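Long-range contacts in vanadium-dependent haloperoxidase (Zobellia galactanivorans, PDB 4CIT), which probably oxidises iodide with hydrogen peroxide at a bound vanadate, acting as a vanadium-dependent iodoperoxidase: residues 189-194 and 334-339; 323-328 and 369-374; 354-359 and 416-421; 362-367 and 426-431. All blocks are in the same frame, centred on the assembly; numbering follows the deposited sequence.

Contact 1: residues 189-194 and 334-339; sequences GRWQPT and RSNLIR. With VO4 (vanadate ion), chain F.
A single beta bridge, Arg190 opposite Leu337, ties an extended loop to the segment that carries Arg339 into the vanadate pocket of this PAP2-family enzyme. Two backbone bonds close it: Ile338 N to Gly189 O at 3.0 Å, and Trp191 N to Asn336 O at 2.9 Å, the second donor standing above the carbonyl plane. Ile338 lies against the loop backbone, its CD1 3.7 Å from Arg190 O and beside the amide of Gln192. An alanine at Ile338 would probably open a gap between the backbone of Gly189 and Arg190 and Val343 of helix 340-347, leaving the Gln192 amide without the CD1 methyl beside it. The Trp191 indole meets Arg339 with its rim: Arg339 CG sits in the ring plane, 3.9 Å from Trp191 NE1. A water takes the N-H of Arg339 and donates to Gln192 O, adding a water bridge to the two backbone bonds. The Arg339 chain bends at chi2 (-83°), and its guanidinium is also gripped through NE by Phe361 O and through NH1 by Ile423 O. The same vanadate oxygen, O4, accepts in the guanidinium plane from Arg339 NH1 at 3.0 Å and from Arg339 NH2 at 3.1 Å.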
loop_
_atom_site.group_PDB
_atom_site.type_symbol
_atom_site.label_atom_id
_atom_site.label_comp_id
_atom_site.label_asym_id
_atom_site.label_seq_id
_atom_site.Cartn_x
_atom_site.Cartn_y
_atom_site.Cartn_z
ATOM N N GLY A 189 -25.939 2.403 15.245
ATOM C CA GLY A 189 -24.546 2.797 14.899
ATOM C C GLY A 189 -23.857 1.901 13.876
ATOM O O GLY A 189 -22.675 2.123 13.536
ATOM N N ARG A 190 -24.530 0.842 13.425
ATOM C CA ARG A 190 -23.910 -0.037 12.454
ATOM C C ARG A 190 -23.730 0.613 11.070
ATOM O O ARG A 190 -24.578 1.392 10.576
ATOM C CB ARG A 190 -24.485 -1.438 12.404
ATOM C CG ARG A 190 -25.610 -1.663 11.446
ATOM C CD ARG A 190 -26.381 -2.939 11.852
ATOM N NE ARG A 190 -27.715 -2.932 11.254
ATOM C CZ ARG A 190 -28.056 -3.563 10.133
ATOM N NH1 ARG A 190 -27.165 -4.281 9.457
ATOM N NH2 ARG A 190 -29.298 -3.476 9.676
ATOM N N TRP A 191 -22.621 0.269 10.452
ATOM C CA TRP A 191 -22.303 0.756 9.124
ATOM C C TRP A 191 -23.423 0.383 8.115
ATOM O O TRP A 191 -23.922 -0.761 8.138
ATOM C CB TRP A 191 -20.977 0.230 8.604
ATOM C CG TRP A 191 -20.652 0.731 7.199
ATOM C CD1 TRP A 191 -20.222 1.921 6.829
ATOM C CD2 TRP A 191 -20.781 -0.033 5.989
ATOM N NE1 TRP A 191 -20.058 1.988 5.477
ATOM C CE2 TRP A 191 -20.395 0.791 4.929
ATOM C CE3 TRP A 191 -21.204 -1.336 5.727
ATOM C CZ2 TRP A 191 -20.420 0.388 3.613
ATOM C CZ3 TRP A 191 -21.233 -1.766 4.391
ATOM C CH2 TRP A 191 -20.827 -0.927 3.362
ATOM N N GLN A 192 -23.790 1.359 7.326
ATOM C CA GLN A 192 -24.699 1.211 6.191
ATOM C C GLN A 192 -24.003 1.555 4.878
ATOM O O GLN A 192 -23.253 2.540 4.788
ATOM C CB GLN A 192 -25.830 2.249 6.293
ATOM C CG GLN A 192 -26.772 2.069 7.393
ATOM C CD GLN A 192 -27.841 3.149 7.319
ATOM O OE1 GLN A 192 -28.125 3.722 6.263
ATOM N NE2 GLN A 192 -28.270 3.524 8.444
ATOM N N PRO A 193 -24.288 0.810 3.810
ATOM C CA PRO A 193 -23.844 1.315 2.550
ATOM C C PRO A 193 -24.372 2.709 2.256
ATOM O O PRO A 193 -25.443 3.089 2.772
ATOM C CB PRO A 193 -24.415 0.317 1.508
ATOM C CG PRO A 193 -24.589 -0.945 2.230
ATOM C CD PRO A 193 -25.003 -0.466 3.647
ATOM N N THR A 194 -23.562 3.444 1.535
ATOM C CA THR A 194 -23.759 4.894 1.293
ATOM C C THR A 194 -23.963 5.253 -0.149
ATOM O O THR A 194 -23.440 4.624 -1.033
ATOM C CB THR A 194 -22.512 5.690 1.833
ATOM O OG1 THR A 194 -21.286 5.127 1.360
ATOM C CG2 THR A 194 -22.443 5.646 3.395
ATOM N N ARG A 334 -14.623 -5.250 12.936
ATOM C CA ARG A 334 -14.918 -5.453 14.359
ATOM C C ARG A 334 -15.879 -4.386 14.825
ATOM O O ARG A 334 -16.923 -4.701 15.410
ATOM C CB ARG A 334 -13.641 -5.480 15.193
ATOM C CG ARG A 334 -13.825 -5.406 16.723
ATOM C CD ARG A 334 -12.563 -5.374 17.577
ATOM N NE ARG A 334 -11.779 -6.539 17.269
ATOM C CZ ARG A 334 -10.731 -6.553 16.456
ATOM N NH1 ARG A 334 -10.186 -5.444 15.928
ATOM N NH2 ARG A 334 -10.177 -7.719 16.217
ATOM N N SER A 335 -15.568 -3.118 14.599
ATOM C CA SER A 335 -16.359 -2.004 15.119
ATOM C C SER A 335 -17.592 -1.695 14.187
ATOM O O SER A 335 -18.634 -1.210 14.660
ATOM C CB SER A 335 -15.468 -0.787 15.337
ATOM O OG SER A 335 -14.834 -0.388 14.163
ATOM N N ASN A 336 -17.413 -1.954 12.888
ATOM C CA ASN A 336 -18.445 -1.829 11.889
ATOM C C ASN A 336 -19.273 -0.543 12.066
ATOM O O ASN A 336 -20.485 -0.578 12.241
ATOM C CB ASN A 336 -19.321 -3.075 11.936
ATOM C CG ASN A 336 -20.277 -3.162 10.767
ATOM O OD1 ASN A 336 -19.957 -2.836 9.633
ATOM N ND2 ASN A 336 -21.453 -3.661 11.046
ATOM N N LEU A 337 -18.564 0.581 12.046
ATOM C CA LEU A 337 -19.108 1.900 12.381
ATOM C C LEU A 337 -19.638 2.666 11.218
ATOM O O LEU A 337 -18.994 2.804 10.192
ATOM C CB LEU A 337 -18.020 2.696 13.081
ATOM C CG LEU A 337 -18.482 4.007 13.739
ATOM C CD1 LEU A 337 -19.480 3.810 14.906
ATOM C CD2 LEU A 337 -17.231 4.804 14.203
ATOM N N ILE A 338 -20.815 3.273 11.433
ATOM C CA ILE A 338 -21.472 4.119 10.457
ATOM C C ILE A 338 -20.648 5.341 10.051
ATOM O O ILE A 338 -19.932 5.913 10.880
ATOM C CB ILE A 338 -22.809 4.542 11.130
ATOM C CG1 ILE A 338 -23.810 5.096 10.121
ATOM C CG2 ILE A 338 -22.548 5.473 12.312
ATOM C CD1 ILE A 338 -25.254 5.007 10.719
ATOM N N ARG A 339 -20.706 5.717 8.762
ATOM C CA ARG A 339 -20.033 6.842 8.215
ATOM C C ARG A 339 -20.764 8.139 8.514
ATOM O O ARG A 339 -21.985 8.149 8.727
ATOM C CB ARG A 339 -19.868 6.659 6.698
ATOM C CG ARG A 339 -18.925 5.561 6.360
ATOM C CD ARG A 339 -17.478 6.076 6.425
ATOM N NE ARG A 339 -16.549 5.047 5.910
ATOM C CZ ARG A 339 -15.341 5.287 5.440
ATOM N NH1 ARG A 339 -14.779 6.487 5.511
ATOM N NH2 ARG A 339 -14.596 4.269 5.022
HETATM O O4 VO4 F . -12.195 6.004 4.116
HETATM O O HOH W 1 -23.211 -3.355 8.822
HETATM O O HOH W 2 -22.647 4.437 6.853
#

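Contact 2: residues 323-328 and 369-374; sequences DAFISC and SVVSGA
Ala324 presents its methyl to a shallow hollow on helix 369-374 formed by Val370, Val371 and Ala374. The floor is the backbone of Val371, and the walls are Val370 CG1, 4.0 Å from Ala324 CB, and Ala374 CB, 3.9 Å from the same methyl. The alanine pair is consistent with the 5.5 Å between the CA atoms of Ala324 and Val371; the local axes approach to 8.8 Å.

On one flank the bump comes from the other helix. Val371 CG2 stands over the centre of the Phe325 ring, 3.5 Å from the centroid and 13° off the ring normal, a CH-pi contact. In Val371 CG1 is anti to the backbone N (chi1 -179°), and CG2, anti to the carbonyl carbon, is the branch over the ring, while CG1 reaches only the CE2 corner at 3.9 Å. Phe325 also touches Pro59, Pro60 and Ser63 of helix 59-80.

Val370 forks between Ala324 and, one turn on, Cys328: CG1 rests on Ala324, touching its carbonyl oxygen as well as its methyl, and CG2 faces Cys328, 4.0 Å from both its CB and its SG. No hydrogen bond crosses this buried seam.

The segments run roughly antiparallel, 147° between their directions, and belong to helices 307-335 and 367-383 of the helical PAP2 bundle; the side chain of Cys328, at the end of the seam, lies about 5 Å from a bound vanadate, so the contact is core bundle packing that reaches the edge of the pocket.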
loop_
_atom_site.group_PDB
_atom_site.type_symbol
_atom_site.label_atom_id
_atom_site.label_comp_id
_atom_site.label_asym_id
_atom_site.label_seq_id
_atom_site.Cartn_x
_atom_site.Cartn_y
_atom_site.Cartn_z
ATOM N N ASP A 323 0.595 -5.525 5.867
ATOM C CA ASP A 323 0.174 -5.829 7.254
ATOM C C ASP A 323 -0.716 -4.707 7.859
ATOM O O ASP A 323 -1.687 -4.975 8.579
ATOM C CB ASP A 323 1.362 -6.231 8.149
ATOM C CG ASP A 323 1.808 -7.739 7.906
ATOM O OD1 ASP A 323 1.273 -8.425 6.906
ATOM O OD2 ASP A 323 2.646 -8.183 8.745
ATOM N N ALA A 324 -0.448 -3.481 7.462
ATOM C CA ALA A 324 -1.267 -2.339 7.899
ATOM C C ALA A 324 -2.736 -2.457 7.402
ATOM O O ALA A 324 -3.728 -2.216 8.163
ATOM C CB ALA A 324 -0.647 -1.059 7.468
ATOM N N PHE A 325 -2.937 -2.893 6.155
ATOM C CA PHE A 325 -4.277 -3.119 5.640
ATOM C C PHE A 325 -4.983 -4.221 6.424
ATOM O O PHE A 325 -6.185 -4.141 6.614
ATOM C CB PHE A 325 -4.271 -3.327 4.135
ATOM C CG PHE A 325 -4.337 -2.073 3.348
ATOM C CD1 PHE A 325 -5.538 -1.399 3.263
ATOM C CD2 PHE A 325 -3.228 -1.604 2.659
ATOM C CE1 PHE A 325 -5.599 -0.234 2.525
ATOM C CE2 PHE A 325 -3.328 -0.489 1.834
ATOM C CZ PHE A 325 -4.519 0.202 1.809
ATOM N N ILE A 326 -4.295 -5.339 6.695
ATOM C CA ILE A 326 -4.918 -6.403 7.467
ATOM C C ILE A 326 -5.350 -5.894 8.867
ATOM O O ILE A 326 -6.479 -6.122 9.293
ATOM C CB ILE A 326 -3.958 -7.570 7.628
ATOM C CG1 ILE A 326 -3.780 -8.168 6.222
ATOM C CG2 ILE A 326 -4.510 -8.608 8.615
ATOM C CD1 ILE A 326 -2.740 -9.277 6.131
ATOM N N SER A 327 -4.432 -5.169 9.535
ATOM C CA SER A 327 -4.717 -4.589 10.858
ATOM C C SER A 327 -5.920 -3.618 10.789
ATOM O O SER A 327 -6.806 -3.644 11.662
ATOM C CB SER A 327 -3.448 -3.920 11.383
ATOM O OG SER A 327 -3.653 -3.366 12.665
ATOM N N CYS A 328 -5.952 -2.763 9.781
ATOM C CA CYS A 328 -6.996 -1.770 9.684
ATOM C C CYS A 328 -8.338 -2.395 9.330
ATOM O O CYS A 328 -9.355 -2.135 10.019
ATOM C CB CYS A 328 -6.602 -0.751 8.664
ATOM S SG CYS A 328 -7.904 0.510 8.429
ATOM N N SER A 369 -5.109 6.672 7.233
ATOM C CA SER A 369 -4.368 6.955 8.447
ATOM C C SER A 369 -3.436 5.839 8.897
ATOM O O SER A 369 -2.221 6.099 9.163
ATOM C CB SER A 369 -5.254 7.364 9.618
ATOM O OG SER A 369 -6.010 8.497 9.194
ATOM N N VAL A 370 -3.948 4.606 8.856
ATOM C CA VAL A 370 -3.171 3.475 9.267
ATOM C C VAL A 370 -2.010 3.235 8.265
ATOM O O VAL A 370 -0.864 2.982 8.679
ATOM C CB VAL A 370 -4.033 2.211 9.506
ATOM C CG1 VAL A 370 -3.128 1.040 9.879
ATOM C CG2 VAL A 370 -5.108 2.340 10.619
ATOM N N VAL A 371 -2.313 3.206 6.958
ATOM C CA VAL A 371 -1.338 2.842 5.927
ATOM C C VAL A 371 -0.292 3.902 5.840
ATOM O O VAL A 371 0.879 3.605 5.812
ATOM C CB VAL A 371 -1.986 2.536 4.566
ATOM C CG1 VAL A 371 -0.980 2.127 3.511
ATOM C CG2 VAL A 371 -3.034 1.427 4.770
ATOM N N SER A 372 -0.669 5.180 5.962
ATOM C CA SER A 372 0.311 6.279 5.960
ATOM C C SER A 372 1.166 6.275 7.169
ATOM O O SER A 372 2.366 6.567 7.088
ATOM C CB SER A 372 -0.421 7.634 5.913
ATOM O OG SER A 372 -1.099 7.646 4.685
ATOM N N GLY A 373 0.586 5.954 8.321
ATOM C CA GLY A 373 1.336 5.811 9.552
ATOM C C GLY A 373 2.443 4.776 9.440
ATOM O O GLY A 373 3.606 4.994 9.808
ATOM N N ALA A 374 2.078 3.641 8.944
ATOM C CA ALA A 374 3.025 2.543 8.770
ATOM C C ALA A 374 4.075 2.889 7.726
ATOM O O ALA A 374 5.312 2.615 7.964
ATOM C CB ALA A 374 2.303 1.273 8.406
#

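Contact 3: residues 354-359 and 416-421; sequences PVLQTP and ISRMYG. With VO4 (vanadate ion), chain D; VO4 (vanadate ion), chain F.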
loop_
_atom_site.group_PDB
_atom_site.type_symbol
_atom_site.label_atom_id
_atom_site.label_comp_id
_atom_site.label_asym_id
_atom_site.label_seq_id
_atom_site.Cartn_x
_atom_site.Cartn_y
_atom_site.Cartn_z
ATOM N N PRO A 354 -20.615 15.472 1.948
ATOM C CA PRO A 354 -19.214 15.533 2.191
ATOM C C PRO A 354 -18.471 16.052 0.991
ATOM O O PRO A 354 -18.959 15.924 -0.132
ATOM C CB PRO A 354 -18.851 14.051 2.479
ATOM C CG PRO A 354 -19.876 13.282 1.762
ATOM C CD PRO A 354 -21.132 14.123 1.841
ATOM N N VAL A 355 -17.274 16.587 1.193
ATOM C CA VAL A 355 -16.428 17.017 0.108
ATOM C C VAL A 355 -16.091 15.850 -0.815
ATOM O O VAL A 355 -16.188 15.979 -2.046
ATOM C CB VAL A 355 -15.131 17.683 0.620
ATOM C CG1 VAL A 355 -14.123 17.870 -0.474
ATOM C CG2 VAL A 355 -15.447 19.079 1.146
ATOM N N LEU A 356 -15.709 14.738 -0.238
ATOM C CA LEU A 356 -15.386 13.528 -1.018
ATOM C C LEU A 356 -16.541 12.549 -0.936
ATOM O O LEU A 356 -17.215 12.483 0.074
ATOM C CB LEU A 356 -14.166 12.860 -0.438
ATOM C CG LEU A 356 -12.905 13.736 -0.445
ATOM C CD1 LEU A 356 -11.765 12.962 0.221
ATOM C CD2 LEU A 356 -12.475 14.228 -1.805
ATOM N N GLN A 357 -16.657 11.687 -1.931
ATOM C CA GLN A 357 -17.547 10.558 -1.840
ATOM C C GLN A 357 -17.084 9.572 -0.758
ATOM O O GLN A 357 -15.887 9.320 -0.655
ATOM C CB GLN A 357 -17.570 9.849 -3.184
ATOM C CG GLN A 357 -18.577 8.716 -3.232
ATOM C CD GLN A 357 -18.757 8.119 -4.658
ATOM O OE1 GLN A 357 -18.489 6.892 -4.914
ATOM N NE2 GLN A 357 -19.247 8.986 -5.579
ATOM N N THR A 358 -18.030 8.978 -0.026
ATOM C CA THR A 358 -17.678 8.081 1.062
ATOM C C THR A 358 -17.326 6.732 0.495
ATOM O O THR A 358 -18.065 6.239 -0.315
ATOM C CB THR A 358 -18.864 7.949 2.060
ATOM O OG1 THR A 358 -19.219 9.283 2.538
ATOM C CG2 THR A 358 -18.389 7.081 3.226
ATOM N N PRO A 359 -16.161 6.177 0.859
ATOM C CA PRO A 359 -15.822 4.865 0.428
ATOM C C PRO A 359 -16.664 3.773 0.989
ATOM O O PRO A 359 -17.168 3.862 2.095
ATOM C CB PRO A 359 -14.385 4.724 0.883
ATOM C CG PRO A 359 -13.886 6.112 1.110
ATOM C CD PRO A 359 -15.088 6.774 1.638
ATOM N N ILE A 416 -5.349 13.996 8.013
ATOM C CA ILE A 416 -6.305 15.104 8.162
ATOM C C ILE A 416 -7.094 15.371 6.897
ATOM O O ILE A 416 -8.201 15.904 6.997
ATOM C CB ILE A 416 -5.639 16.402 8.688
ATOM C CG1 ILE A 416 -6.702 17.341 9.345
ATOM C CG2 ILE A 416 -4.854 17.164 7.637
ATOM C CD1 ILE A 416 -7.300 16.778 10.605
ATOM N N SER A 417 -6.600 14.932 5.739
ATOM C CA SER A 417 -7.369 15.067 4.487
ATOM C C SER A 417 -8.696 14.375 4.591
ATOM O O SER A 417 -9.628 14.791 3.925
ATOM C CB SER A 417 -6.616 14.534 3.302
ATOM O OG SER A 417 -6.665 13.143 3.289
ATOM N N ARG A 418 -8.780 13.322 5.417
ATOM C CA ARG A 418 -10.042 12.595 5.602
ATOM C C ARG A 418 -11.088 13.348 6.440
ATOM O O ARG A 418 -12.260 13.053 6.270
ATOM C CB ARG A 418 -9.804 11.203 6.183
ATOM C CG ARG A 418 -8.669 10.477 5.474
ATOM C CD ARG A 418 -8.800 10.390 3.972
ATOM N NE ARG A 418 -9.763 9.316 3.567
ATOM C CZ ARG A 418 -10.333 9.176 2.388
ATOM N NH1 ARG A 418 -10.145 10.037 1.401
ATOM N NH2 ARG A 418 -11.146 8.089 2.152
ATOM N N MET A 419 -10.635 14.283 7.267
ATOM C CA MET A 419 -11.530 15.182 8.009
ATOM C C MET A 419 -12.034 16.234 7.061
ATOM O O MET A 419 -13.290 16.457 6.978
ATOM C CB MET A 419 -10.808 15.827 9.203
ATOM C CG MET A 419 -11.655 16.912 9.858
ATOM S SD MET A 419 -13.213 16.387 10.588
ATOM C CE MET A 419 -12.538 15.080 11.672
ATOM N N TYR A 420 -11.112 16.826 6.284
ATOM C CA TYR A 420 -11.568 17.795 5.250
ATOM C C TYR A 420 -12.476 17.148 4.285
ATOM O O TYR A 420 -13.356 17.812 3.725
ATOM C CB TYR A 420 -10.395 18.355 4.489
ATOM C CG TYR A 420 -9.295 18.996 5.334
ATOM C CD1 TYR A 420 -9.584 19.634 6.525
ATOM C CD2 TYR A 420 -7.968 19.068 4.858
ATOM C CE1 TYR A 420 -8.585 20.274 7.281
ATOM C CE2 TYR A 420 -6.966 19.687 5.610
ATOM C CZ TYR A 420 -7.274 20.282 6.784
ATOM O OH TYR A 420 -6.324 20.944 7.527
ATOM N N GLY A 421 -12.253 15.845 4.030
ATOM C CA GLY A 421 -13.072 15.153 3.092
ATOM C C GLY A 421 -14.489 14.767 3.518
ATOM O O GLY A 421 -15.311 14.393 2.634
HETATM O O2 VO4 D . -9.405 6.856 5.175
HETATM O O4 VO4 F . -12.195 6.004 4.116
HETATM O O HOH W 3 -16.164 17.524 3.911
#
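Three torsions of the same sense, chi1 -46° at CG, chi2 -54° at CD and chi3 -79° at NE, curl the Arg418 chain back, and its end reaches Leu356 and Pro359 of the loop although CB points away from it.

The guanidinium edge is shared out. NE donates to O2 of one modelled vanadate (chain D) at 3.0 Å, and NH2 donates to O4 of another (chain F) at 3.1 Å, in the guanidinium plane. NH2 also meets Pro359 CG tip to tip at 3.5 Å, and the proline ring touches O4 too. NH1 passes Leu356 CD1 at 3.5 Å, the two side chains crossing at about a right angle, and forms a salt bridge with Asp267. A leucine in place of Arg418 would probably leave Asp267 without its mate, and O2 (chain D) and O4 (chain F) each without one N-H donor.

Beyond the pocket the backbones meet directly. Leu356 N donates to Gly421 O at 2.9 Å in a nearly straight bond. Gly421, having no CB, lets the Leu356 side chain lie over its CA, with CG and CD1 both 3.8 Å from it. A water takes the N-H of Val355 and donates to Tyr420 O, a second tie at the partly exposed end.

The contact therefore fastens the loop between helices 340-347 and 367-383 to the C-terminal end of helix 407-420, whose other sides pack on helices 235-253, 258-266 and 426-446.

Contact 4: residues 362-367 and 426-431; sequences PEYTSG and RAAIEV. With VO4 (vanadate ion), chain D; VO4 (vanadate ion), chain E.
Ser366 N donates to Ala428 O at 3.2 Å, its N-H pointing almost straight at the oxygen (175°) though the donor stands well above the carbonyl plane; the bond ties the loop to the first turn of helix 426-446 in the tightly packed part of the contact. Ala428 sits at the centre: the Glu363 carboxylate lies against its CB, while Tyr364 CD1 is 3.6 Å from its CA. Glu363 bends at chi2, and its OE2 accepts from His424 ND1 and Tyr425 N; it thus probably acts as a second-shell anchor for His424 of the vanadate pocket. A water also bridges the two segments, donating to Glu363 OE1 and weakly accepting from Ala428 N. Tyr364, with CG anti to its backbone N (chi1 -177°), is buried too, its OH 3.4 Å from Val431 CG1 and hydrogen-bonded to Val223 O. The peptide bond before Thr365 is cis, and Thr365 CG2 rests over the centre of the Tyr364 ring.

The outer side is looser. Ala427 and Val431 are partly exposed, with Ala427 CB 4.0 Å from Tyr364 CE1 and Val431 CG1 4.1 Å from Thr365 CG2; beyond them the exposed Arg426 and Glu430 form a salt bridge along the helix.

The inner end is the anion site. Ser366 caps helix 367-383, its OG taking the N-H of Ser369 and donating to vanadate O2 (chain D) at 2.6 Å, and Gly367 N donates to vanadate O3 (chain E) at 2.9 Å. With His368 next in line, this is the Ser-Gly-His signature of the PAP2 superfamily, the N-terminus of helix 367-383 facing the anion.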
loop_
_atom_site.group_PDB
_atom_site.type_symbol
_atom_site.label_atom_id
_atom_site.label_comp_id
_atom_site.label_asym_id
_atom_site.label_seq_id
_atom_site.Cartn_x
_atom_site.Cartn_y
_atom_site.Cartn_z
ATOM N N PRO A 362 -16.743 0.178 6.356
ATOM C CA PRO A 362 -16.935 0.814 7.640
ATOM C C PRO A 362 -15.841 1.826 8.009
ATOM O O PRO A 362 -14.740 1.856 7.441
ATOM C CB PRO A 362 -16.965 -0.344 8.625
ATOM C CG PRO A 362 -17.477 -1.456 7.799
ATOM C CD PRO A 362 -16.791 -1.273 6.516
ATOM N N GLU A 363 -16.173 2.651 8.956
ATOM C CA GLU A 363 -15.454 3.897 9.267
ATOM C C GLU A 363 -14.159 3.786 10.105
ATOM O O GLU A 363 -13.225 4.602 9.883
ATOM C CB GLU A 363 -16.412 4.883 9.871
ATOM C CG GLU A 363 -15.901 6.301 9.892
ATOM C CD GLU A 363 -14.990 6.651 11.000
ATOM O OE1 GLU A 363 -15.029 6.026 12.099
ATOM O OE2 GLU A 363 -14.265 7.653 10.800
ATOM N N TYR A 364 -14.051 2.851 11.029
ATOM C CA TYR A 364 -13.036 2.991 12.085
ATOM C C TYR A 364 -12.115 1.774 12.075
ATOM O O TYR A 364 -12.615 0.687 12.156
ATOM C CB TYR A 364 -13.735 3.072 13.447
ATOM C CG TYR A 364 -12.840 3.281 14.642
ATOM C CD1 TYR A 364 -12.408 4.506 15.029
ATOM C CD2 TYR A 364 -12.393 2.172 15.386
ATOM C CE1 TYR A 364 -11.607 4.675 16.152
ATOM C CE2 TYR A 364 -11.613 2.309 16.496
ATOM C CZ TYR A 364 -11.219 3.550 16.877
ATOM O OH TYR A 364 -10.484 3.725 18.007
ATOM N N THR A 365 -10.828 1.893 12.017
ATOM C CA THR A 365 -10.036 3.136 11.859
ATOM C C THR A 365 -9.854 3.451 10.363
ATOM O O THR A 365 -10.252 2.656 9.477
ATOM C CB THR A 365 -8.643 2.918 12.490
ATOM O OG1 THR A 365 -8.167 1.630 12.031
ATOM C CG2 THR A 365 -8.693 3.041 14.002
ATOM N N SER A 366 -9.334 4.637 10.038
ATOM C CA SER A 366 -9.135 5.112 8.683
ATOM C C SER A 366 -7.942 4.432 7.999
ATOM O O SER A 366 -6.847 4.438 8.574
ATOM C CB SER A 366 -8.841 6.604 8.707
ATOM O OG SER A 366 -8.196 7.045 7.487
ATOM N N GLY A 367 -8.207 3.794 6.844
ATOM C CA GLY A 367 -7.195 3.194 6.058
ATOM C C GLY A 367 -6.062 4.116 5.662
ATOM O O GLY A 367 -4.873 3.765 5.770
ATOM N N ARG A 426 -12.753 12.273 13.828
ATOM C CA ARG A 426 -11.454 12.449 14.431
ATOM C C ARG A 426 -10.836 11.185 14.964
ATOM O O ARG A 426 -9.596 10.960 14.774
ATOM C CB ARG A 426 -11.499 13.584 15.502
ATOM C CG ARG A 426 -10.181 13.814 16.275
ATOM C CD ARG A 426 -10.429 14.900 17.309
ATOM N NE ARG A 426 -10.564 16.185 16.627
ATOM C CZ ARG A 426 -9.558 16.956 16.216
ATOM N NH1 ARG A 426 -8.291 16.638 16.502
ATOM N NH2 ARG A 426 -9.807 18.108 15.561
ATOM N N ALA A 427 -11.599 10.399 15.711
ATOM C CA ALA A 427 -11.020 9.176 16.349
ATOM C C ALA A 427 -10.442 8.211 15.339
ATOM O O ALA A 427 -9.320 7.667 15.538
ATOM C CB ALA A 427 -12.006 8.491 17.228
ATOM N N ALA A 428 -11.162 7.995 14.215
ATOM C CA ALA A 428 -10.686 7.060 13.182
ATOM C C ALA A 428 -9.370 7.520 12.585
ATOM O O ALA A 428 -8.484 6.705 12.306
ATOM C CB ALA A 428 -11.735 6.947 12.078
ATOM N N ILE A 429 -9.161 8.826 12.553
ATOM C CA ILE A 429 -7.974 9.404 12.028
ATOM C C ILE A 429 -6.806 9.394 13.016
ATOM O O ILE A 429 -5.727 8.863 12.703
ATOM C CB ILE A 429 -8.244 10.881 11.566
ATOM C CG1 ILE A 429 -9.290 10.913 10.414
ATOM C CG2 ILE A 429 -6.955 11.593 11.225
ATOM C CD1 ILE A 429 -9.834 12.288 10.180
ATOM N N GLU A 430 -7.041 9.905 14.227
ATOM C CA GLU A 430 -5.975 10.004 15.258
ATOM C C GLU A 430 -5.563 8.639 15.771
ATOM O O GLU A 430 -4.356 8.312 15.817
ATOM C CB GLU A 430 -6.444 10.874 16.375
ATOM C CG GLU A 430 -6.558 12.308 15.845
ATOM C CD GLU A 430 -6.833 13.311 16.960
ATOM O OE1 GLU A 430 -7.105 12.912 18.066
ATOM O OE2 GLU A 430 -6.802 14.494 16.689
ATOM N N VAL A 431 -6.557 7.815 16.058
ATOM C CA VAL A 431 -6.296 6.484 16.531
ATOM C C VAL A 431 -5.700 5.649 15.403
ATOM O O VAL A 431 -4.782 4.773 15.619
ATOM C CB VAL A 431 -7.527 5.801 17.171
ATOM C CG1 VAL A 431 -7.147 4.397 17.530
ATOM C CG2 VAL A 431 -8.040 6.646 18.337
HETATM O O2 VO4 D . -9.405 6.856 5.175
HETATM O O3 VO4 E . -10.855 4.284 5.859
HETATM O O HOH W 4 -14.207 7.355 14.431
#

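Overall arrangement
Contacts 1, 3 and 4 bring arginine, serine and glycine donors to the vanadate site from separate parts of the chain. Contacts 1 and 3 share the chain F vanadate and touch where Arg339 CD lies 3.5 Å from Thr358 CG2; contacts 3 and 4 share the chain D vanadate, their centres 12 Å apart. Contact 4 is the hub: a probable backbone hydrogen bond, Glu363 N to Leu337 O at 3.1 Å, joins it to contact 1, and Cys328 SG of contact 2 packs 3.3 Å from Thr365 O. Contact 2, its centre about 11 Å from that of contact 4, lies nearest the chain's centre, about 8 Å from it between centres, and links helix 307-335 to the helix that Gly367 begins.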